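Local structure of adenosine deaminase 1 (Arthrobacter aurescens, 3RYS) at residues 19-24 with 169-174; 30-35 with 40-45; 35-40 with 79-84; 68-73 with 104-109; 140-145 with 149-154. The protein probably catalyses the zinc-dependent hydrolytic deamination of adenine to hypoxanthine, a step in purine salvage and nitrogen catabolism. All blocks are in the same frame, centred on the assembly; numbering follows the deposited sequence.

Contact 1: 19-24 with 169-174; sequences HLHIEG and GLDSAE. With ZN (zinc ion), chain C; ADE (adenine), chain D.
His21 and Asp171 meet beside the bound adenine, with Asp171 OD2 at the edge of the imidazole, 3.0 Å from His21 CE1. The ring and carboxylate planes lie 18° apart. OD2 is also close to His21 ND1, but the angle there is too poor for a hydrogen bond. Next to CE1 on the rim, His21 NE2 binds the zinc ion at 2.3 Å. His19 NE2 does the same at 2.3 Å, and His199 and Asp280 complete the protein ligands. With CG beside its backbone N (chi1 -53°), His21 also turns one ring face to the purine, and adenine N7 lies 3.1 Å above that plane, offset toward the rim. At the other end of the base, Ser172 N, just past strand 167-171, donates a bent bond to adenine N3 at 2.9 Å, while Asp171 CB touches the same atom at 3.6 Å. In the second shell, Thr245 OG1 bonds to His19 ND1, and Tyr67 OH bonds to Ser172 OG. Ser172 N thus holds N3 while the zinc ion binds N6 at 2.5 Å, with Glu202, His223 and Asp281 also binding the base; the amino group to be removed sits at the metal, consistent with hydrolytic deamination.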
# COMPACT_ATOMS: atom_id res chain seq x y z
N HIS A 19 -0.39 -2.19 2.91
CA HIS A 19 -0.16 -1.91 1.50
C HIS A 19 -0.90 -0.63 1.10
O HIS A 19 -2.11 -0.67 0.83
CB HIS A 19 -0.62 -3.08 0.64
CG HIS A 19 -0.29 -2.95 -0.82
ND1 HIS A 19 -0.05 -4.05 -1.63
CD2 HIS A 19 -0.15 -1.86 -1.60
CE1 HIS A 19 0.21 -3.64 -2.85
NE2 HIS A 19 0.17 -2.31 -2.86
N LEU A 20 -0.19 0.49 1.09
CA LEU A 20 -0.81 1.77 0.79
C LEU A 20 0.20 2.83 0.37
O LEU A 20 1.16 3.11 1.09
CB LEU A 20 -1.59 2.29 1.99
CG LEU A 20 -2.12 3.70 1.75
CD1 LEU A 20 -3.60 3.76 2.03
CD2 LEU A 20 -1.34 4.75 2.55
N HIS A 21 -0.03 3.42 -0.80
CA HIS A 21 0.83 4.47 -1.32
C HIS A 21 0.26 5.84 -0.97
O HIS A 21 -0.87 6.15 -1.31
CB HIS A 21 0.96 4.33 -2.83
CG HIS A 21 1.38 2.97 -3.27
ND1 HIS A 21 2.69 2.66 -3.59
CD2 HIS A 21 0.68 1.82 -3.43
CE1 HIS A 21 2.77 1.39 -3.94
NE2 HIS A 21 1.56 0.86 -3.85
N ILE A 22 1.05 6.64 -0.27
CA ILE A 22 0.56 7.93 0.19
C ILE A 22 0.15 8.83 -0.98
O ILE A 22 -0.81 9.59 -0.87
CB ILE A 22 1.58 8.64 1.11
CG1 ILE A 22 0.86 9.64 2.02
CG2 ILE A 22 2.68 9.31 0.31
CD1 ILE A 22 -0.25 9.01 2.84
N GLU A 23 0.86 8.72 -2.10
CA GLU A 23 0.54 9.49 -3.30
C GLU A 23 -0.76 9.02 -3.95
O GLU A 23 -1.38 9.77 -4.72
CB GLU A 23 1.68 9.38 -4.32
CG GLU A 23 3.04 9.88 -3.83
CD GLU A 23 3.85 8.82 -3.12
OE1 GLU A 23 3.26 7.89 -2.53
OE2 GLU A 23 5.09 8.90 -3.14
N GLY A 24 -1.16 7.79 -3.65
CA GLY A 24 -2.39 7.23 -4.19
C GLY A 24 -3.57 7.61 -3.32
O GLY A 24 -4.72 7.22 -3.57
N GLY A 169 10.62 -0.67 -0.16
CA GLY A 169 9.62 -1.28 -1.00
C GLY A 169 10.01 -1.24 -2.46
O GLY A 169 11.03 -0.67 -2.82
N LEU A 170 9.18 -1.83 -3.31
CA LEU A 170 9.47 -1.91 -4.73
C LEU A 170 8.15 -1.90 -5.51
O LEU A 170 7.35 -2.82 -5.40
CB LEU A 170 10.26 -3.19 -5.01
CG LEU A 170 11.10 -3.38 -6.28
CD1 LEU A 170 10.27 -3.96 -7.41
CD2 LEU A 170 11.80 -2.10 -6.72
N ASP A 171 7.92 -0.84 -6.28
CA ASP A 171 6.70 -0.74 -7.05
C ASP A 171 6.92 -0.16 -8.45
O ASP A 171 8.02 -0.24 -8.99
CB ASP A 171 5.62 0.05 -6.29
CG ASP A 171 6.05 1.47 -5.97
OD1 ASP A 171 7.14 1.89 -6.41
OD2 ASP A 171 5.29 2.18 -5.27
N SER A 172 5.86 0.42 -9.02
CA SER A 172 5.85 0.89 -10.41
C SER A 172 5.72 -0.28 -11.40
O SER A 172 5.45 -1.41 -11.00
CB SER A 172 7.08 1.75 -10.72
OG SER A 172 6.87 2.52 -11.89
N ALA A 173 5.91 0.01 -12.69
CA ALA A 173 5.66 -0.97 -13.76
C ALA A 173 6.38 -2.31 -13.56
O ALA A 173 7.60 -2.40 -13.68
CB ALA A 173 6.01 -0.37 -15.12
N GLU A 174 5.61 -3.36 -13.28
CA GLU A 174 6.19 -4.65 -12.92
C GLU A 174 6.74 -5.46 -14.10
O GLU A 174 7.90 -5.87 -14.10
CB GLU A 174 5.19 -5.51 -12.14
CG GLU A 174 5.78 -6.84 -11.69
CD GLU A 174 4.83 -7.66 -10.83
OE1 GLU A 174 3.64 -7.31 -10.76
OE2 GLU A 174 5.29 -8.65 -10.23
ZN ZN C . 0.58 -1.06 -4.76
N9 ADE D . 2.56 2.29 -7.66
C8 ADE D . 1.53 2.70 -6.86
N7 ADE D . 0.61 1.77 -6.64
C5 ADE D . 1.09 0.68 -7.36
C6 ADE D . 0.59 -0.62 -7.54
N6 ADE D . -0.56 -1.05 -7.00
N1 ADE D . 1.31 -1.47 -8.31
C2 ADE D . 2.45 -1.04 -8.86
N3 ADE D . 3.03 0.16 -8.76
C4 ADE D . 2.29 0.98 -7.99

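Contact 2: 30-35 with 40-45; sequences LIFALA and IELPYE
Ala35 and Ile40 join in the Schellman motif that ends helix 28-37: Ile40 N donates to Ala35 O at 2.7 Å and 176°. The chain reversal brings 40-45 back along the helix, where Leu42 and Ala35 form the tightly packed part. The CG of Leu42 stands beside the backbone N (chi1 -71°), and the branch CD1 reaches three helix residues. Leu42 CD1 lies 3.6 Å from Ala35 CB, and Ile31 CG2 approaches it at 4.2 Å from a side chain set nearly at a right angle to that of Leu42. The loose side is different. Ile40 packs at the margin, its CB 4.3 Å from Ala35 CB, while Glu41 and Glu45 direct their CB atoms away from the helix into exposed positions. Phe32, itself partly exposed, spans both zones, since its CZ also comes to 4.4 Å from Tyr44 CB and helix 47-51 touches it through Ile47 and Leu50. Shortening Phe32 to an alanine would probably leave Leu42 CD1 without its aromatic platform and open a gap toward Tyr44. In that CH-pi contact, Leu42 CD1 sits 3.8 Å from the Phe32 ring centroid, only 8° off the ring normal.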
# COMPACT_ATOMS: atom_id res chain seq x y z
N LEU A 30 -8.13 17.73 -3.13
CA LEU A 30 -6.84 18.17 -2.60
C LEU A 30 -5.89 18.56 -3.73
O LEU A 30 -5.14 19.52 -3.61
CB LEU A 30 -6.21 17.08 -1.73
CG LEU A 30 -4.92 17.50 -1.03
CD1 LEU A 30 -5.09 18.85 -0.34
CD2 LEU A 30 -4.45 16.44 -0.04
N ILE A 31 -5.94 17.80 -4.82
CA ILE A 31 -5.15 18.11 -6.00
C ILE A 31 -5.39 19.56 -6.45
O ILE A 31 -4.45 20.34 -6.61
CB ILE A 31 -5.44 17.13 -7.14
CG1 ILE A 31 -5.08 15.70 -6.71
CG2 ILE A 31 -4.65 17.50 -8.38
CD1 ILE A 31 -5.26 14.66 -7.80
N PHE A 32 -6.65 19.92 -6.64
CA PHE A 32 -7.00 21.28 -7.05
C PHE A 32 -6.63 22.33 -6.00
O PHE A 32 -6.30 23.46 -6.34
CB PHE A 32 -8.48 21.36 -7.41
CG PHE A 32 -8.76 21.04 -8.84
CD1 PHE A 32 -8.66 19.75 -9.31
CD2 PHE A 32 -9.13 22.04 -9.72
CE1 PHE A 32 -8.91 19.45 -10.63
CE2 PHE A 32 -9.39 21.75 -11.05
CZ PHE A 32 -9.28 20.45 -11.50
N ALA A 33 -6.71 21.96 -4.72
CA ALA A 33 -6.37 22.89 -3.65
C ALA A 33 -4.87 23.17 -3.61
O ALA A 33 -4.44 24.31 -3.45
CB ALA A 33 -6.86 22.35 -2.31
N LEU A 34 -4.07 22.11 -3.75
CA LEU A 34 -2.62 22.25 -3.73
C LEU A 34 -2.13 22.94 -4.99
O LEU A 34 -1.19 23.74 -4.95
CB LEU A 34 -1.95 20.89 -3.55
CG LEU A 34 -2.26 20.21 -2.22
CD1 LEU A 34 -1.60 18.84 -2.13
CD2 LEU A 34 -1.82 21.09 -1.06
N ALA A 35 -2.77 22.65 -6.12
CA ALA A 35 -2.47 23.34 -7.36
C ALA A 35 -2.65 24.84 -7.14
O ALA A 35 -1.79 25.64 -7.52
CB ALA A 35 -3.37 22.85 -8.48
N ILE A 40 -0.22 26.51 -9.55
CA ILE A 40 0.05 25.58 -10.64
C ILE A 40 -1.15 25.48 -11.56
O ILE A 40 -2.28 25.34 -11.11
CB ILE A 40 0.41 24.18 -10.11
CG1 ILE A 40 1.78 24.21 -9.42
CG2 ILE A 40 0.40 23.16 -11.24
CD1 ILE A 40 2.12 22.92 -8.71
N GLU A 41 -0.89 25.56 -12.86
CA GLU A 41 -1.91 25.33 -13.88
C GLU A 41 -2.08 23.83 -14.10
O GLU A 41 -1.11 23.13 -14.42
CB GLU A 41 -1.51 26.01 -15.19
CG GLU A 41 -2.47 25.75 -16.34
CD GLU A 41 -3.81 26.44 -16.15
OE1 GLU A 41 -3.87 27.42 -15.37
OE2 GLU A 41 -4.80 26.01 -16.79
N LEU A 42 -3.30 23.34 -13.92
CA LEU A 42 -3.60 21.93 -14.14
C LEU A 42 -4.08 21.68 -15.58
O LEU A 42 -4.73 22.54 -16.17
CB LEU A 42 -4.63 21.43 -13.13
CG LEU A 42 -4.16 21.29 -11.67
CD1 LEU A 42 -5.29 20.86 -10.75
CD2 LEU A 42 -3.00 20.32 -11.58
N PRO A 43 -3.76 20.50 -16.13
CA PRO A 43 -4.19 20.10 -17.48
C PRO A 43 -5.66 19.71 -17.54
O PRO A 43 -6.05 19.00 -18.46
CB PRO A 43 -3.33 18.86 -17.78
CG PRO A 43 -2.31 18.79 -16.68
CD PRO A 43 -2.91 19.47 -15.51
N TYR A 44 -6.45 20.15 -16.56
CA TYR A 44 -7.88 19.83 -16.53
C TYR A 44 -8.69 21.10 -16.34
O TYR A 44 -8.44 21.87 -15.42
CB TYR A 44 -8.20 18.85 -15.40
CG TYR A 44 -7.13 17.82 -15.15
CD1 TYR A 44 -6.82 16.87 -16.11
CD2 TYR A 44 -6.43 17.78 -13.95
CE1 TYR A 44 -5.85 15.91 -15.89
CE2 TYR A 44 -5.46 16.83 -13.72
CZ TYR A 44 -5.17 15.90 -14.69
OH TYR A 44 -4.19 14.95 -14.47
N GLU A 45 -9.67 21.30 -17.21
CA GLU A 45 -10.57 22.44 -17.12
C GLU A 45 -11.17 22.52 -15.73
O GLU A 45 -11.06 23.54 -15.05
CB GLU A 45 -11.69 22.30 -18.16
CG GLU A 45 -12.67 23.47 -18.17
CD GLU A 45 -12.10 24.69 -18.87
OE1 GLU A 45 -11.34 24.52 -19.84
OE2 GLU A 45 -12.42 25.82 -18.44

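Contact 3: 35-40 with 79-84; sequences AERNGI and FTDMTR
Arg37 holds Asp81 end-on, with both terminal nitrogens converging on a single carboxylate oxygen. Arg37 NH2 donates to Asp81 OD2 at 2.6 Å (148°), and Arg37 NH1 donates to the same atom at 2.9 Å with a more bent N-H. OD2 lies within 10° of the guanidinium plane for both bonds, so it is met at the edge. Seen from the carboxylate, the two donors are not equivalent: NH1 comes nearly head-on to the C-O bond, whereas NH2 arrives on the anti side and well out of the plane. The two planes are inclined by 47°. The arginine chain bends at its third torsion to present this end. NH2 has a second acid, Asp78, one turn earlier on helix 76-92, so the salt bridge is shared between two carboxylates on that helix.

Arg37 belongs to the last turn of helix 28-37, which closes in a Schellman motif, where Gly39, with positive phi, donates its N to Glu36 O at 3.0 Å.

On the partner helix, Phe79 O accepts twice: Thr83 N reaches it at 3.0 Å and Thr83 OG1 at 2.7 Å, from opposite faces of the carbonyl plane. Thr80 OG1 bonds to Gly120 O of helix 114-125, with a weak bond to Glu76 O in its own helix.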
# COMPACT_ATOMS: atom_id res chain seq x y z
N ALA A 35 -2.77 22.65 -6.12
CA ALA A 35 -2.47 23.34 -7.36
C ALA A 35 -2.65 24.84 -7.14
O ALA A 35 -1.79 25.64 -7.52
CB ALA A 35 -3.37 22.85 -8.48
N GLU A 36 -3.76 25.21 -6.51
CA GLU A 36 -4.07 26.61 -6.28
C GLU A 36 -3.05 27.27 -5.37
O GLU A 36 -2.55 28.36 -5.67
CB GLU A 36 -5.47 26.75 -5.70
CG GLU A 36 -5.96 28.18 -5.64
CD GLU A 36 -7.47 28.27 -5.59
OE1 GLU A 36 -8.13 27.25 -5.87
OE2 GLU A 36 -7.99 29.36 -5.26
N ARG A 37 -2.74 26.61 -4.27
CA ARG A 37 -1.78 27.12 -3.29
C ARG A 37 -0.39 27.29 -3.89
O ARG A 37 0.39 28.15 -3.46
CB ARG A 37 -1.72 26.19 -2.08
CG ARG A 37 -1.12 26.82 -0.84
CD ARG A 37 -1.52 26.07 0.42
NE ARG A 37 -0.86 24.77 0.53
CZ ARG A 37 -1.10 23.88 1.49
NH1 ARG A 37 -2.00 24.14 2.42
NH2 ARG A 37 -0.44 22.73 1.50
N ASN A 38 -0.06 26.47 -4.89
CA ASN A 38 1.25 26.53 -5.52
C ASN A 38 1.22 27.32 -6.82
O ASN A 38 2.22 27.41 -7.53
CB ASN A 38 1.80 25.13 -5.77
CG ASN A 38 2.25 24.45 -4.50
OD1 ASN A 38 2.19 23.22 -4.38
ND2 ASN A 38 2.71 25.23 -3.55
N GLY A 39 0.05 27.89 -7.12
CA GLY A 39 -0.13 28.61 -8.37
C GLY A 39 0.23 27.75 -9.56
O GLY A 39 0.92 28.20 -10.48
N ILE A 40 -0.22 26.51 -9.55
CA ILE A 40 0.05 25.58 -10.64
C ILE A 40 -1.15 25.48 -11.56
O ILE A 40 -2.28 25.34 -11.11
CB ILE A 40 0.41 24.18 -10.11
CG1 ILE A 40 1.78 24.21 -9.42
CG2 ILE A 40 0.40 23.16 -11.24
CD1 ILE A 40 2.12 22.92 -8.71
N PHE A 79 3.13 17.75 1.47
CA PHE A 79 3.26 16.35 1.85
C PHE A 79 2.56 16.07 3.18
O PHE A 79 1.87 15.06 3.33
CB PHE A 79 4.73 15.93 1.90
CG PHE A 79 5.36 15.83 0.54
CD1 PHE A 79 5.22 14.68 -0.23
CD2 PHE A 79 6.09 16.89 0.01
CE1 PHE A 79 5.79 14.58 -1.49
CE2 PHE A 79 6.66 16.80 -1.25
CZ PHE A 79 6.52 15.64 -2.00
N THR A 80 2.75 16.97 4.14
CA THR A 80 2.09 16.86 5.44
C THR A 80 0.57 16.82 5.29
O THR A 80 -0.09 15.91 5.81
CB THR A 80 2.46 18.04 6.35
OG1 THR A 80 3.83 17.94 6.73
CG2 THR A 80 1.58 18.05 7.59
N ASP A 81 0.03 17.80 4.59
CA ASP A 81 -1.40 17.87 4.32
C ASP A 81 -1.93 16.56 3.72
O ASP A 81 -2.96 16.05 4.16
CB ASP A 81 -1.72 19.03 3.37
CG ASP A 81 -1.68 20.37 4.07
OD1 ASP A 81 -1.61 20.39 5.32
OD2 ASP A 81 -1.72 21.41 3.38
N MET A 82 -1.22 16.02 2.74
CA MET A 82 -1.67 14.81 2.06
C MET A 82 -1.70 13.62 3.01
O MET A 82 -2.62 12.81 2.98
CB MET A 82 -0.76 14.48 0.87
CG MET A 82 -0.90 13.06 0.36
SD MET A 82 0.26 12.70 -0.97
CE MET A 82 1.82 12.87 -0.11
N THR A 83 -0.67 13.54 3.85
CA THR A 83 -0.52 12.43 4.78
C THR A 83 -1.60 12.49 5.85
O THR A 83 -2.17 11.46 6.23
CB THR A 83 0.87 12.45 5.44
OG1 THR A 83 1.88 12.57 4.43
CG2 THR A 83 1.10 11.17 6.23
N ARG A 84 -1.89 13.69 6.33
CA ARG A 84 -2.88 13.87 7.38
C ARG A 84 -4.29 13.59 6.88
O ARG A 84 -5.14 13.12 7.63
CB ARG A 84 -2.79 15.28 7.98
CG ARG A 84 -1.75 15.38 9.07
CD ARG A 84 -1.43 16.81 9.49
NE ARG A 84 -0.45 16.80 10.57
CZ ARG A 84 0.32 17.84 10.91
NH1 ARG A 84 0.23 18.98 10.25
NH2 ARG A 84 1.18 17.72 11.91

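Contact 4: 68-73 with 104-109; sequences ANMAVL and PQAHTS
Met70 meets His107 and Ala106 where a 3-10 turn following helix 59-69 packs on the short helix 104-108, which comes directly after strand 95-102 of the TIM-barrel fold. All of the touching residues are buried, and no hydrogen bond crosses the contact. Met70 does most of the work. Its chain is extended beyond CG (chi2 -174°), which carries the sulfur across the gap between the two backbones. Met70 SD then packs against Ala106 CB at 3.3 Å, and Met70 CE lies 3.9 Å from Ala106 CB. The sulfur also makes a Met-aromatic contact with His107: SD is 4.4 Å from the ring centroid and 48° off the normal, an oblique approach in which NE2, at 3.7 Å, is the nearest ring atom. The two side chains cross at about a right angle.

His107 swings its imidazole toward the 3-10 turn, and NE2 also receives Leu73 CD1 at 4.0 Å. Phe79 of helix 76-92 meets the same ring in a T-shaped (edge-to-face) stack, and Glu23 touches both His107 and Met70, so the histidine sits among several elements at once. The Met70 side chain lies about 7 Å from the bound adenine, measured between nearest atoms, which places this packing just behind the substrate pocket. The helix that carries Ala106 is held by bonds of its own: Pro104 O accepts from both His107 N and Thr108 N, while Gln105 O accepts from Ser109 N and, from the opposite face of its carbonyl plane, from Ser109 OG at 2.8 Å.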
# COMPACT_ATOMS: atom_id res chain seq x y z
N ALA A 68 1.41 11.89 -12.81
CA ALA A 68 1.03 13.22 -13.28
C ALA A 68 0.53 14.06 -12.12
O ALA A 68 0.88 15.24 -12.00
CB ALA A 68 -0.02 13.11 -14.36
N ASN A 69 -0.30 13.46 -11.27
CA ASN A 69 -0.93 14.18 -10.18
C ASN A 69 0.05 14.66 -9.11
O ASN A 69 -0.23 15.62 -8.38
CB ASN A 69 -2.05 13.35 -9.56
CG ASN A 69 -3.29 13.30 -10.43
OD1 ASN A 69 -4.23 12.56 -10.15
ND2 ASN A 69 -3.30 14.10 -11.48
N MET A 70 1.20 14.00 -9.03
CA MET A 70 2.20 14.35 -8.02
C MET A 70 2.78 15.74 -8.22
O MET A 70 3.49 16.26 -7.36
CB MET A 70 3.33 13.32 -8.00
CG MET A 70 2.91 11.93 -7.57
SD MET A 70 4.33 10.84 -7.41
CE MET A 70 3.52 9.26 -7.22
N ALA A 71 2.48 16.35 -9.37
CA ALA A 71 3.05 17.65 -9.72
C ALA A 71 2.65 18.78 -8.76
O ALA A 71 3.34 19.80 -8.68
CB ALA A 71 2.68 18.02 -11.15
N VAL A 72 1.55 18.59 -8.04
CA VAL A 72 1.08 19.62 -7.10
C VAL A 72 1.81 19.55 -5.76
O VAL A 72 1.69 20.47 -4.94
CB VAL A 72 -0.44 19.52 -6.86
CG1 VAL A 72 -1.20 19.68 -8.17
CG2 VAL A 72 -0.80 18.21 -6.17
N LEU A 73 2.57 18.48 -5.54
CA LEU A 73 3.32 18.31 -4.31
C LEU A 73 4.67 19.00 -4.36
O LEU A 73 5.65 18.41 -4.79
CB LEU A 73 3.53 16.82 -4.03
CG LEU A 73 2.29 15.96 -3.83
CD1 LEU A 73 2.66 14.49 -3.68
CD2 LEU A 73 1.51 16.46 -2.62
N PRO A 104 10.06 8.11 -3.15
CA PRO A 104 11.03 9.21 -3.09
C PRO A 104 11.39 9.71 -4.49
O PRO A 104 11.42 10.92 -4.72
CB PRO A 104 12.25 8.56 -2.43
CG PRO A 104 11.71 7.42 -1.68
CD PRO A 104 10.53 6.92 -2.42
N GLN A 105 11.67 8.78 -5.40
CA GLN A 105 12.12 9.14 -6.74
C GLN A 105 11.07 9.89 -7.57
O GLN A 105 11.41 10.68 -8.43
CB GLN A 105 12.58 7.90 -7.50
CG GLN A 105 13.86 7.26 -6.98
CD GLN A 105 13.98 5.81 -7.39
OE1 GLN A 105 13.20 4.97 -6.96
NE2 GLN A 105 14.96 5.51 -8.23
N ALA A 106 9.79 9.63 -7.30
CA ALA A 106 8.73 10.28 -8.06
C ALA A 106 8.66 11.77 -7.72
O ALA A 106 7.97 12.53 -8.39
CB ALA A 106 7.40 9.62 -7.80
N HIS A 107 9.39 12.17 -6.69
CA HIS A 107 9.43 13.57 -6.30
C HIS A 107 10.80 14.20 -6.57
O HIS A 107 10.89 15.35 -6.99
CB HIS A 107 9.02 13.74 -4.84
CG HIS A 107 7.79 12.97 -4.48
ND1 HIS A 107 7.80 11.88 -3.64
CD2 HIS A 107 6.50 13.11 -4.89
CE1 HIS A 107 6.58 11.40 -3.52
NE2 HIS A 107 5.77 12.12 -4.27
N THR A 108 11.87 13.43 -6.36
CA THR A 108 13.21 13.93 -6.63
C THR A 108 13.43 14.09 -8.14
O THR A 108 14.26 14.89 -8.57
CB THR A 108 14.30 13.01 -6.03
OG1 THR A 108 14.25 11.72 -6.64
CG2 THR A 108 14.12 12.87 -4.52
N SER A 109 12.67 13.32 -8.93
CA SER A 109 12.72 13.40 -10.39
C SER A 109 12.02 14.65 -10.89
O SER A 109 12.05 14.95 -12.09
CB SER A 109 12.06 12.19 -11.04
OG SER A 109 12.83 11.02 -10.85

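Contact 5: 140-145 with 149-154; sequences AAFLRD and DSALEV
A beta-alpha-beta unit, strand 135-143 followed by helix 148-160 and strand 167-171, contains this contact, in which Phe142 of the first strand packs under Ala151 and Val154 of the helix. The aromatic ring is the main link. With CG beside the backbone N (chi1 -65°), Phe142 extends from the strand toward the helix, and one side of the ring, CD1 and CE1, does the touching. Phe142 CD1 lies 3.6 Å from Ala151 CB. Ala151 O stands 3.2 Å from Phe142 CE1, oblique to the ring. Further along, Val154 CB stands at the ring edge, close to its plane, 4.2 Å from Phe142 CE1. Ala151 and Val154 are three residues apart and so share one face of the helix, where Glu153 N to Asp149 O and Val154 N to Ser150 O continue the regular backbone bonding.

Around the pair, Leu185 of helix 183-191 touches both Phe142 and Ala151, and Ile168 and Gln105 add further contacts to the ring. Replacing Phe142 by a serine would probably open a gap beneath Ala151 and leave Val154 without an aromatic edge to rest on. On the sheet side, the Phe142 backbone bonds to Gly169 and Asp171, so the residue that meets the helix is also stitched to the strand that follows it. Such beta-alpha-beta units, repeated round a closed sheet, build the TIM barrel to which this family belongs.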
# COMPACT_ATOMS: atom_id res chain seq x y z
N ALA A 140 10.05 3.56 2.28
CA ALA A 140 10.49 4.15 1.02
C ALA A 140 10.43 3.10 -0.08
O ALA A 140 11.11 2.07 -0.01
CB ALA A 140 11.89 4.71 1.16
N ALA A 141 9.60 3.36 -1.09
CA ALA A 141 9.47 2.45 -2.22
C ALA A 141 10.22 2.97 -3.44
O ALA A 141 10.25 4.18 -3.70
CB ALA A 141 8.00 2.21 -2.55
N PHE A 142 10.81 2.05 -4.19
CA PHE A 142 11.64 2.41 -5.33
C PHE A 142 10.97 2.06 -6.66
O PHE A 142 10.30 1.04 -6.78
CB PHE A 142 13.02 1.77 -5.19
CG PHE A 142 13.80 2.28 -4.01
CD1 PHE A 142 14.71 3.31 -4.16
CD2 PHE A 142 13.59 1.76 -2.74
CE1 PHE A 142 15.42 3.80 -3.07
CE2 PHE A 142 14.30 2.25 -1.65
CZ PHE A 142 15.21 3.27 -1.82
N LEU A 143 11.15 2.92 -7.66
CA LEU A 143 10.52 2.73 -8.96
C LEU A 143 11.28 1.71 -9.79
O LEU A 143 12.36 1.99 -10.30
CB LEU A 143 10.43 4.07 -9.70
CG LEU A 143 9.84 5.20 -8.86
CD1 LEU A 143 9.78 6.50 -9.66
CD2 LEU A 143 8.46 4.83 -8.33
N ARG A 144 10.69 0.53 -9.95
CA ARG A 144 11.38 -0.58 -10.59
C ARG A 144 11.71 -0.33 -12.06
O ARG A 144 12.54 -1.03 -12.63
CB ARG A 144 10.57 -1.87 -10.44
CG ARG A 144 9.23 -1.85 -11.17
CD ARG A 144 8.34 -2.96 -10.65
NE ARG A 144 9.07 -4.22 -10.53
CZ ARG A 144 8.66 -5.25 -9.80
NH1 ARG A 144 7.53 -5.18 -9.12
NH2 ARG A 144 9.39 -6.35 -9.75
N ASP A 145 11.07 0.67 -12.67
CA ASP A 145 11.36 1.02 -14.06
C ASP A 145 12.38 2.15 -14.18
O ASP A 145 12.48 2.81 -15.21
CB ASP A 145 10.09 1.34 -14.85
CG ASP A 145 9.17 2.32 -14.13
OD1 ASP A 145 9.59 2.91 -13.11
OD2 ASP A 145 8.03 2.50 -14.59
N ASP A 149 20.96 1.56 -9.92
CA ASP A 149 22.04 2.42 -9.45
C ASP A 149 21.50 3.72 -8.85
O ASP A 149 22.01 4.20 -7.84
CB ASP A 149 23.05 2.69 -10.56
CG ASP A 149 23.92 1.47 -10.86
OD1 ASP A 149 24.16 0.66 -9.94
OD2 ASP A 149 24.37 1.34 -12.02
N SER A 150 20.48 4.28 -9.48
CA SER A 150 19.86 5.49 -8.97
C SER A 150 19.07 5.20 -7.69
O SER A 150 18.99 6.04 -6.80
CB SER A 150 18.95 6.13 -10.01
OG SER A 150 17.98 5.21 -10.47
N ALA A 151 18.50 4.00 -7.60
CA ALA A 151 17.80 3.58 -6.39
C ALA A 151 18.80 3.45 -5.24
O ALA A 151 18.50 3.81 -4.10
CB ALA A 151 17.07 2.27 -6.62
N LEU A 152 19.98 2.93 -5.56
CA LEU A 152 21.03 2.77 -4.56
C LEU A 152 21.55 4.11 -4.08
O LEU A 152 21.86 4.28 -2.89
CB LEU A 152 22.18 1.91 -5.10
CG LEU A 152 21.94 0.40 -5.05
CD1 LEU A 152 22.86 -0.35 -6.02
CD2 LEU A 152 22.11 -0.12 -3.62
N GLU A 153 21.64 5.08 -4.99
CA GLU A 153 22.11 6.40 -4.61
C GLU A 153 21.10 7.13 -3.73
O GLU A 153 21.49 7.79 -2.77
CB GLU A 153 22.46 7.24 -5.84
CG GLU A 153 23.85 6.97 -6.38
CD GLU A 153 24.23 7.88 -7.53
OE1 GLU A 153 23.45 8.81 -7.84
OE2 GLU A 153 25.31 7.67 -8.12
N VAL A 154 19.82 7.00 -4.06
CA VAL A 154 18.77 7.59 -3.24
C VAL A 154 18.74 6.95 -1.85
O VAL A 154 18.64 7.64 -0.83
CB VAL A 154 17.38 7.45 -3.91
CG1 VAL A 154 16.28 7.95 -2.97
CG2 VAL A 154 17.35 8.21 -5.23

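In the fold
Contact 1 lies nearest the chain's centre and works through metal ligation and polar binding of adenine, whereas contacts 4 and 5, also buried, rely mainly on apolar and aromatic packing. Contact 2 is partly buried and contact 3 lies at the surface, where a salt bridge replaces hydrophobic grip. Contacts 2 and 3 both use helix 28-37 and share Ala35 and Ile40. Through Phe79, contact 3 borders contact 4, and contact 1 borders it through Glu23. Contacts 1 and 5 occupy neighbouring strands, 167-171 and 135-143, and Gln105 OE1 of contact 4 probably bonds Leu143 N of contact 5.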